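Local coordinates for protein ferredoxin component of carbazole 1,9a-dioxygenase (Nocardioides aromaticivorans, PDB 3GCE) that probably carries electrons through a Rieske-type [2Fe-2S] cluster to the terminal oxygenase of carbazole 1,9a-dioxygenase, at residues V12-L17 / F28-D33. Sequence-based numbering, arbitrary orientation.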
# COMPACT_ATOMS: atom_id res chain seq x y z
N VAL A 12 10.77 1.60 9.60
CA VAL A 12 11.54 1.15 8.45
C VAL A 12 11.53 2.25 7.38
O VAL A 12 10.45 2.69 6.95
CB VAL A 12 10.93 -0.17 7.90
CG1 VAL A 12 11.63 -0.63 6.64
CG2 VAL A 12 10.94 -1.26 9.03
N ARG A 13 12.70 2.71 6.95
CA ARG A 13 12.78 3.72 5.89
C ARG A 13 12.73 2.93 4.60
O ARG A 13 13.60 2.08 4.37
CB ARG A 13 14.08 4.56 5.90
CG ARG A 13 13.98 5.67 4.79
CD ARG A 13 15.18 6.04 3.91
NE ARG A 13 15.38 5.11 2.82
CZ ARG A 13 15.80 5.39 1.58
NH1 ARG A 13 16.04 6.62 1.13
NH2 ARG A 13 15.93 4.39 0.76
N VAL A 14 11.75 3.21 3.76
CA VAL A 14 11.58 2.44 2.52
C VAL A 14 12.12 3.15 1.30
O VAL A 14 12.57 2.51 0.35
CB VAL A 14 10.10 2.03 2.29
CG1 VAL A 14 9.67 1.05 3.41
CG2 VAL A 14 9.18 3.25 2.24
N ALA A 15 12.04 4.48 1.31
CA ALA A 15 12.42 5.28 0.15
C ALA A 15 12.31 6.75 0.49
O ALA A 15 11.78 7.12 1.54
CB ALA A 15 11.49 4.94 -1.04
N THR A 16 12.83 7.59 -0.40
CA THR A 16 12.62 9.02 -0.39
C THR A 16 11.36 9.32 -1.21
O THR A 16 11.08 8.64 -2.21
CB THR A 16 13.85 9.74 -1.02
OG1 THR A 16 15.05 9.19 -0.48
CG2 THR A 16 13.84 11.18 -0.73
N LEU A 17 10.59 10.33 -0.79
CA LEU A 17 9.30 10.63 -1.40
C LEU A 17 9.37 10.74 -2.93
O LEU A 17 8.52 10.18 -3.63
CB LEU A 17 8.70 11.91 -0.82
CG LEU A 17 7.28 12.29 -1.22
CD1 LEU A 17 6.27 11.35 -0.60
CD2 LEU A 17 6.97 13.73 -0.84
N PHE A 28 7.68 -3.11 -0.46
CA PHE A 28 8.88 -3.09 0.36
C PHE A 28 8.74 -4.10 1.48
O PHE A 28 7.63 -4.37 1.96
CB PHE A 28 9.06 -1.72 0.98
CG PHE A 28 9.32 -0.63 -0.02
CD1 PHE A 28 10.56 -0.52 -0.65
CD2 PHE A 28 8.32 0.29 -0.35
CE1 PHE A 28 10.80 0.49 -1.58
CE2 PHE A 28 8.55 1.30 -1.29
CZ PHE A 28 9.79 1.40 -1.90
N ASP A 29 9.87 -4.66 1.89
CA ASP A 29 9.93 -5.45 3.11
C ASP A 29 9.96 -4.55 4.33
O ASP A 29 10.85 -3.70 4.47
CB ASP A 29 11.14 -6.38 3.15
CG ASP A 29 11.33 -6.99 4.53
OD1 ASP A 29 10.45 -7.76 4.94
OD2 ASP A 29 12.33 -6.69 5.22
N VAL A 30 8.98 -4.73 5.22
CA VAL A 30 8.91 -3.97 6.43
C VAL A 30 8.96 -5.00 7.55
O VAL A 30 7.92 -5.53 7.96
CB VAL A 30 7.62 -3.09 6.48
CG1 VAL A 30 7.51 -2.35 7.81
CG2 VAL A 30 7.61 -2.06 5.32
N ASP A 31 10.17 -5.31 8.03
CA ASP A 31 10.33 -6.22 9.17
C ASP A 31 9.74 -7.59 8.90
O ASP A 31 9.05 -8.14 9.76
CB ASP A 31 9.63 -5.63 10.39
CG ASP A 31 10.59 -5.21 11.47
OD1 ASP A 31 11.44 -4.30 11.21
OD2 ASP A 31 10.49 -5.79 12.58
N GLY A 32 9.98 -8.14 7.72
CA GLY A 32 9.45 -9.45 7.37
C GLY A 32 8.11 -9.41 6.66
O GLY A 32 7.74 -10.38 6.00
N ASP A 33 7.37 -8.30 6.81
CA ASP A 33 6.08 -8.13 6.12
C ASP A 33 6.20 -7.33 4.83
O ASP A 33 6.84 -6.30 4.80
CB ASP A 33 5.04 -7.48 7.02
CG ASP A 33 4.72 -8.32 8.24
OD1 ASP A 33 4.37 -9.51 8.07
OD2 ASP A 33 4.83 -7.80 9.36
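Val14 packs against the ring of Phe28, and this pair carries much of the contact. Val14 CB lies over one ring face in a CH-pi contact, 3.7 Å from the centroid of the Phe28 ring and 16° off its normal. Its CG1, beside its own backbone N, rests on Phe28 CB and CG, while CG2 follows the CD2–CE2 side. Phe28 CG is anti to its carbonyl carbon (chi1 -65°), which starts the ring out across Val14. Farther out, Phe28 CE1 comes 3.3 Å from the backbone Val14 O. Phe28 CZ meets Ala15 CB at 4.0 Å. An alanine in place of Phe28 would keep CB against Val14 CG1, but the loss of the ring would probably open a gap beside Val14 CB and Ala15 CB.

The other apolar contacts are between valines. Val12 CG2 touches Val30 CG1 at 3.8 Å, and Val14 CG1 approaches Val30 CG2 at 4.2 Å. Val12 CG2 also reaches Asp31 OD1, in the type I' turn of Val30 to Asp33.

The strands run nearly antiparallel, at 172°, with axes 8.0 Å apart. They join two sheets of the Rieske domain mainly through side chains, away from the cluster. Strand 12-16 pairs with strand 106-109, whose Val109 touches both Val14 and Val30; strand 26-30 pairs with strand 33-40, whose Val37 touches Phe28.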